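Local coordinates for protein N-terminal acetyltransferase B complex subunit MDM20 (Candida albicans, PDB 5K04) that serves as the non-catalytic subunit of the NatB complex, which acetylates protein N-termini, and probably acts as a helical scaffold for its catalytic partner, at residues Val708-Asp716 against Lys732-Val743. Residues are numbered along the deposited sequence; the frame is centred on the assembly and turned at random.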
ATOM      1  N   VAL A 708      -8.595 -29.973 -21.138  1.00 53.05           N
ATOM      2  CA  VAL A 708      -8.722 -30.577 -19.816  1.00 50.21           C
ATOM      3  C   VAL A 708      -8.103 -31.969 -19.801  1.00 44.90           C
ATOM      4  O   VAL A 708      -7.220 -32.257 -18.989  1.00 40.82           O
ATOM      5  CB  VAL A 708     -10.205 -30.613 -19.401  1.00 48.80           C
ATOM      6  CG1 VAL A 708     -10.380 -31.345 -18.082  1.00 42.76           C
ATOM      7  CG2 VAL A 708     -10.740 -29.197 -19.299  1.00 48.38           C
ATOM      8  N   GLN A 709      -8.559 -32.848 -20.705  1.00 46.65           N
ATOM      9  CA  GLN A 709      -8.106 -34.241 -20.730  1.00 49.16           C
ATOM     10  C   GLN A 709      -6.594 -34.319 -20.851  1.00 46.90           C
ATOM     11  O   GLN A 709      -5.932 -35.062 -20.119  1.00 41.58           O
ATOM     12  CB  GLN A 709      -8.754 -35.004 -21.897  1.00 51.35           C
ATOM     13  CG  GLN A 709     -10.259 -35.226 -21.804  1.00 54.10           C
ATOM     14  CD  GLN A 709     -11.094 -33.998 -22.176  1.00 68.81           C
ATOM     15  OE1 GLN A 709     -10.580 -32.984 -22.654  1.00 58.17           O
ATOM     16  NE2 GLN A 709     -12.393 -34.092 -21.943  1.00 88.95           N
ATOM     17  N   ARG A 710      -6.032 -33.551 -21.778  1.00 50.92           N
ATOM     18  CA  ARG A 710      -4.591 -33.567 -21.977  1.00 53.04           C
ATOM     19  C   ARG A 710      -3.848 -33.101 -20.725  1.00 49.39           C
ATOM     20  O   ARG A 710      -2.807 -33.659 -20.371  1.00 40.98           O
ATOM     21  CB  ARG A 710      -4.265 -32.715 -23.200  1.00 50.17           C
ATOM     22  CG  ARG A 710      -4.908 -33.320 -24.454  1.00 55.97           C
ATOM     23  CD  ARG A 710      -4.972 -32.384 -25.643  1.00 54.95           C
ATOM     24  NE  ARG A 710      -3.651 -31.940 -26.062  1.00 67.55           N
ATOM     25  CZ  ARG A 710      -3.447 -30.880 -26.835  1.00 72.70           C
ATOM     26  NH1 ARG A 710      -4.483 -30.175 -27.268  1.00 71.11           N
ATOM     27  NH2 ARG A 710      -2.215 -30.527 -27.168  1.00 76.22           N
ATOM     28  N   GLN A 711      -4.383 -32.095 -20.027  1.00 51.72           N
ATOM     29  CA  GLN A 711      -3.791 -31.682 -18.757  1.00 43.86           C
ATOM     30  C   GLN A 711      -3.891 -32.794 -17.711  1.00 42.92           C
ATOM     31  O   GLN A 711      -2.934 -33.043 -16.966  1.00 38.01           O
ATOM     32  CB  GLN A 711      -4.466 -30.402 -18.258  1.00 38.00           C
ATOM     33  CG  GLN A 711      -3.893 -29.122 -18.853  1.00 42.27           C
ATOM     34  CD  GLN A 711      -4.657 -27.887 -18.393  1.00 44.73           C
ATOM     35  OE1 GLN A 711      -4.264 -27.200 -17.441  1.00 37.09           O
ATOM     36  NE2 GLN A 711      -5.771 -27.618 -19.056  1.00 47.01           N
ATOM     37  N   HIS A 712      -5.040 -33.479 -17.646  1.00 45.16           N
ATOM     38  CA  HIS A 712      -5.195 -34.601 -16.721  1.00 51.24           C
ATOM     39  C   HIS A 712      -4.225 -35.738 -17.039  1.00 50.58           C
ATOM     40  O   HIS A 712      -3.727 -36.409 -16.126  1.00 41.91           O
ATOM     41  CB  HIS A 712      -6.642 -35.107 -16.750  1.00 46.41           C
ATOM     42  CG  HIS A 712      -7.609 -34.186 -16.081  1.00 51.17           C
ATOM     43  ND1 HIS A 712      -8.935 -34.507 -15.884  1.00 51.48           N
ATOM     44  CD2 HIS A 712      -7.438 -32.949 -15.558  1.00 45.52           C
ATOM     45  CE1 HIS A 712      -9.537 -33.512 -15.254  1.00 49.38           C
ATOM     46  NE2 HIS A 712      -8.650 -32.554 -15.044  1.00 50.35           N
ATOM     47  N   GLU A 713      -3.963 -35.980 -18.332  1.00 52.70           N
ATOM     48  CA  GLU A 713      -3.045 -37.043 -18.739  1.00 51.85           C
ATOM     49  C   GLU A 713      -1.607 -36.715 -18.351  1.00 53.55           C
ATOM     50  O   GLU A 713      -0.858 -37.596 -17.915  1.00 49.15           O
ATOM     51  CB  GLU A 713      -3.144 -37.277 -20.250  1.00 49.09           C
ATOM     52  CG  GLU A 713      -4.478 -37.848 -20.705  1.00 69.34           C
ATOM     53  CD  GLU A 713      -4.581 -38.019 -22.220  1.00 75.02           C
ATOM     54  OE1 GLU A 713      -3.732 -37.468 -22.953  1.00 70.36           O
ATOM     55  OE2 GLU A 713      -5.529 -38.700 -22.669  1.00 75.57           O
ATOM     56  N   ILE A 714      -1.203 -35.453 -18.516  1.00 59.71           N
ATOM     57  CA  ILE A 714       0.152 -35.039 -18.153  1.00 60.05           C
ATOM     58  C   ILE A 714       0.359 -35.197 -16.655  1.00 57.47           C
ATOM     59  O   ILE A 714       1.408 -35.667 -16.199  1.00 57.32           O
ATOM     60  CB  ILE A 714       0.401 -33.585 -18.609  1.00 55.42           C
ATOM     61  CG1 ILE A 714       0.281 -33.450 -20.136  1.00 50.85           C
ATOM     62  CG2 ILE A 714       1.745 -33.070 -18.119  1.00 46.78           C
ATOM     63  CD1 ILE A 714       0.036 -32.005 -20.593  1.00 45.68           C
ATOM     64  N   ILE A 715      -0.656 -34.825 -15.873  1.00 52.99           N
ATOM     65  CA  ILE A 715      -0.597 -34.914 -14.418  1.00 46.04           C
ATOM     66  C   ILE A 715      -0.483 -36.367 -13.969  1.00 49.34           C
ATOM     67  O   ILE A 715       0.335 -36.700 -13.104  1.00 41.24           O
ATOM     68  CB  ILE A 715      -1.832 -34.212 -13.824  1.00 43.49           C
ATOM     69  CG1 ILE A 715      -1.662 -32.697 -13.942  1.00 37.42           C
ATOM     70  CG2 ILE A 715      -2.093 -34.668 -12.405  1.00 50.34           C
ATOM     71  CD1 ILE A 715      -2.904 -31.896 -13.558  1.00 37.84           C
ATOM     72  N   ASP A 716      -1.282 -37.260 -14.574  1.00 54.43           N
ATOM     73  CA  ASP A 716      -1.252 -38.669 -14.198  1.00 53.63           C
ATOM     74  C   ASP A 716       0.052 -39.342 -14.617  1.00 52.72           C
ATOM     75  O   ASP A 716       0.466 -40.326 -13.998  1.00 51.53           O
ATOM     76  CB  ASP A 716      -2.442 -39.414 -14.812  1.00 54.09           C
ATOM     77  CG  ASP A 716      -3.781 -39.020 -14.193  1.00 51.95           C
ATOM     78  OD1 ASP A 716      -3.813 -38.423 -13.087  1.00 46.45           O
ATOM     79  OD2 ASP A 716      -4.813 -39.327 -14.824  1.00 52.15           O
ATOM     80  N   LYS A 732      -3.343 -34.113  -6.424  1.00 59.01           N
ATOM     81  CA  LYS A 732      -3.556 -34.373  -7.845  1.00 55.08           C
ATOM     82  C   LYS A 732      -5.032 -34.315  -8.190  1.00 52.55           C
ATOM     83  O   LYS A 732      -5.415 -33.734  -9.212  1.00 36.82           O
ATOM     84  CB  LYS A 732      -2.969 -35.729  -8.240  1.00 46.14           C
ATOM     85  CG  LYS A 732      -1.530 -35.652  -8.734  1.00 50.91           C
ATOM     86  CD  LYS A 732      -0.904 -37.038  -8.842  1.00 61.37           C
ATOM     87  CE  LYS A 732      -1.817 -38.008  -9.579  1.00 72.05           C
ATOM     88  NZ  LYS A 732      -1.214 -39.382  -9.691  1.00 81.83           N
ATOM     89  N   LEU A 733      -5.881 -34.886  -7.329  1.00 58.98           N
ATOM     90  CA  LEU A 733      -7.311 -34.887  -7.606  1.00 55.22           C
ATOM     91  C   LEU A 733      -7.895 -33.484  -7.505  1.00 47.44           C
ATOM     92  O   LEU A 733      -8.697 -33.078  -8.353  1.00 41.94           O
ATOM     93  CB  LEU A 733      -8.016 -35.843  -6.653  1.00 62.26           C
ATOM     94  CG  LEU A 733      -9.436 -36.235  -7.050  1.00 74.36           C
ATOM     95  CD1 LEU A 733      -9.576 -36.349  -8.578  1.00 80.67           C
ATOM     96  CD2 LEU A 733      -9.796 -37.544  -6.378  1.00 73.17           C
ATOM     97  N   GLU A 734      -7.506 -32.733  -6.472  1.00 51.61           N
ATOM     98  CA  GLU A 734      -7.987 -31.364  -6.310  1.00 53.49           C
ATOM     99  C   GLU A 734      -7.522 -30.474  -7.468  1.00 53.40           C
ATOM    100  O   GLU A 734      -8.282 -29.639  -7.974  1.00 39.77           O
ATOM    101  CB  GLU A 734      -7.509 -30.823  -4.956  1.00 55.98           C
ATOM    102  CG  GLU A 734      -7.608 -29.301  -4.792  1.00 74.35           C
ATOM    103  CD  GLU A 734      -6.793 -28.769  -3.610  1.00 80.85           C
ATOM    104  OE1 GLU A 734      -7.354 -28.688  -2.496  1.00 77.59           O
ATOM    105  OE2 GLU A 734      -5.589 -28.446  -3.799  1.00 77.31           O
ATOM    106  N   ILE A 735      -6.284 -30.673  -7.922  1.00 51.91           N
ATOM    107  CA  ILE A 735      -5.750 -29.863  -9.009  1.00 49.13           C
ATOM    108  C   ILE A 735      -6.420 -30.221 -10.331  1.00 46.12           C
ATOM    109  O   ILE A 735      -6.747 -29.333 -11.130  1.00 35.47           O
ATOM    110  CB  ILE A 735      -4.219 -30.017  -9.062  1.00 46.27           C
ATOM    111  CG1 ILE A 735      -3.616 -29.249  -7.876  1.00 41.01           C
ATOM    112  CG2 ILE A 735      -3.660 -29.565 -10.410  1.00 39.94           C
ATOM    113  CD1 ILE A 735      -2.107 -29.119  -7.905  1.00 43.65           C
ATOM    114  N   LYS A 736      -6.663 -31.524 -10.570  1.00 44.22           N
ATOM    115  CA  LYS A 736      -7.359 -31.934 -11.785  1.00 45.07           C
ATOM    116  C   LYS A 736      -8.796 -31.430 -11.800  1.00 48.24           C
ATOM    117  O   LYS A 736      -9.282 -30.969 -12.841  1.00 41.74           O
ATOM    118  CB  LYS A 736      -7.329 -33.457 -11.948  1.00 45.58           C
ATOM    119  CG  LYS A 736      -5.925 -34.013 -12.211  1.00 51.32           C
ATOM    120  CD  LYS A 736      -5.935 -35.372 -12.866  1.00 48.43           C
ATOM    121  CE  LYS A 736      -6.575 -36.440 -12.013  1.00 57.88           C
ATOM    122  NZ  LYS A 736      -6.633 -37.736 -12.784  1.00 58.41           N
ATOM    123  N   SER A 737      -9.492 -31.506 -10.660  1.00 46.99           N
ATOM    124  CA  SER A 737     -10.864 -31.006 -10.605  1.00 44.49           C
ATOM    125  C   SER A 737     -10.910 -29.495 -10.806  1.00 44.74           C
ATOM    126  O   SER A 737     -11.824 -28.975 -11.458  1.00 35.48           O
ATOM    127  CB  SER A 737     -11.516 -31.382  -9.270  1.00 42.05           C
ATOM    128  OG  SER A 737     -11.702 -32.782  -9.164  1.00 50.83           O
ATOM    129  N   SER A 738      -9.936 -28.776 -10.240  1.00 46.58           N
ATOM    130  CA  SER A 738      -9.912 -27.319 -10.362  1.00 44.73           C
ATOM    131  C   SER A 738      -9.629 -26.894 -11.793  1.00 44.81           C
ATOM    132  O   SER A 738     -10.234 -25.943 -12.298  1.00 31.67           O
ATOM    133  CB  SER A 738      -8.860 -26.720  -9.421  1.00 38.13           C
ATOM    134  OG  SER A 738      -8.699 -25.333  -9.657  1.00 38.74           O
ATOM    135  N   ILE A 739      -8.681 -27.563 -12.450  1.00 50.92           N
ATOM    136  CA  ILE A 739      -8.410 -27.275 -13.855  1.00 44.91           C
ATOM    137  C   ILE A 739      -9.672 -27.488 -14.676  1.00 40.65           C
ATOM    138  O   ILE A 739     -10.045 -26.653 -15.504  1.00 33.05           O
ATOM    139  CB  ILE A 739      -7.245 -28.143 -14.369  1.00 47.21           C
ATOM    140  CG1 ILE A 739      -5.918 -27.634 -13.809  1.00 45.00           C
ATOM    141  CG2 ILE A 739      -7.221 -28.183 -15.891  1.00 46.17           C
ATOM    142  CD1 ILE A 739      -4.797 -28.649 -13.957  1.00 51.07           C
ATOM    143  N   GLU A 740     -10.365 -28.599 -14.421  1.00 49.00           N
ATOM    144  CA  GLU A 740     -11.579 -28.926 -15.163  1.00 45.90           C
ATOM    145  C   GLU A 740     -12.643 -27.854 -14.969  1.00 43.76           C
ATOM    146  O   GLU A 740     -13.108 -27.240 -15.933  1.00 38.64           O
ATOM    147  CB  GLU A 740     -12.101 -30.297 -14.716  1.00 40.01           C
ATOM    148  CG  GLU A 740     -13.439 -30.696 -15.367  1.00 45.37           C
ATOM    149  CD  GLU A 740     -13.702 -32.200 -15.342  1.00 42.17           C
ATOM    150  OE1 GLU A 740     -12.875 -32.961 -14.807  1.00 39.62           O
ATOM    151  OE2 GLU A 740     -14.744 -32.618 -15.864  1.00 43.04           O
ATOM    152  N   ASP A 741     -13.030 -27.613 -13.713  1.00 47.18           N
ATOM    153  CA  ASP A 741     -14.069 -26.632 -13.418  1.00 50.91           C
ATOM    154  C   ASP A 741     -13.741 -25.264 -14.021  1.00 49.89           C
ATOM    155  O   ASP A 741     -14.603 -24.625 -14.637  1.00 40.38           O
ATOM    156  CB  ASP A 741     -14.259 -26.530 -11.901  1.00 40.16           C
ATOM    157  CG  ASP A 741     -14.751 -27.830 -11.279  1.00 38.98           C
ATOM    158  OD1 ASP A 741     -15.442 -28.607 -11.970  1.00 35.19           O
ATOM    159  OD2 ASP A 741     -14.451 -28.074 -10.095  1.00 38.54           O
ATOM    160  N   CYS A 742     -12.497 -24.803 -13.874  1.00 49.08           N
ATOM    161  CA  CYS A 742     -12.189 -23.452 -14.340  1.00 50.26           C
ATOM    162  C   CYS A 742     -12.150 -23.393 -15.871  1.00 42.29           C
ATOM    163  O   CYS A 742     -12.668 -22.447 -16.472  1.00 32.45           O
ATOM    164  CB  CYS A 742     -10.883 -22.951 -13.701  1.00 36.84           C
ATOM    165  SG  CYS A 742     -10.913 -22.759 -11.920  1.00 27.13           S
ATOM    166  N   VAL A 743     -11.607 -24.424 -16.522  1.00 47.29           N
ATOM    167  CA  VAL A 743     -11.508 -24.419 -17.984  1.00 47.00           C
ATOM    168  C   VAL A 743     -12.875 -24.613 -18.636  1.00 42.49           C
ATOM    169  O   VAL A 743     -13.190 -23.961 -19.634  1.00 29.39           O
ATOM    170  CB  VAL A 743     -10.510 -25.491 -18.462  1.00 46.89           C
ATOM    171  CG1 VAL A 743     -10.624 -25.684 -19.970  1.00 46.04           C
ATOM    172  CG2 VAL A 743      -9.095 -25.099 -18.098  1.00 41.81           C
TER
HETATM  173  O   HOH W   1       1.218 -38.619 -11.128  1.00 37.58           O
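His712 lays its imidazole against Lys736: NE2 donates to Lys736 O at 2.8 Å. The bond is bent, with an N-H...O angle of 141°, and the donor stands above the carbonyl plane. Glu740 N, the helix's own donor, reaches the same oxygen from the opposite face. Lys736 CB lies over one ring face in a CH-pi contact, 3.8 Å from the centroid; Val708 CG1 of the histidine's own helix lies over the other, both offset toward the rim, and Glu740 OE1 meets CE1 at the edge, in plane. Carbons on both faces probably limit how far the imidazole can turn.

Beyond the ring, the Lys736 chain bends at chi3 (-63°) and carries NZ to Asp716, where a salt bridge of 2.9 Å uses the syn lone pair of OD1; the bond to OD2 is weak. Lys732 NZ donates to a water within hydrogen-bonding distance of Ile715 O and stays 4.4 Å from Asp716 OD1, beyond a salt bridge.

On the buried side, Ile715 is a knob in a hole formed by Lys732, Ile735, Lys736 and Ile739. Its CD1 meets Ile739 CD1 tip to tip at 3.8 Å, while CG2 touches CG of both lysines, whose side chains run the opposite way. The Gln711 amide rests on Ile739 CG2, its OE1 bonded to Asn423. At the far end Val708 CG2 packs on Val743 CG1 (3.6 Å).

With axes 9.8 Å apart and 167° between their directions, the segments form an antiparallel helical hairpin near the C-terminus, consistent with the TPR-like, all-helical architecture of this family.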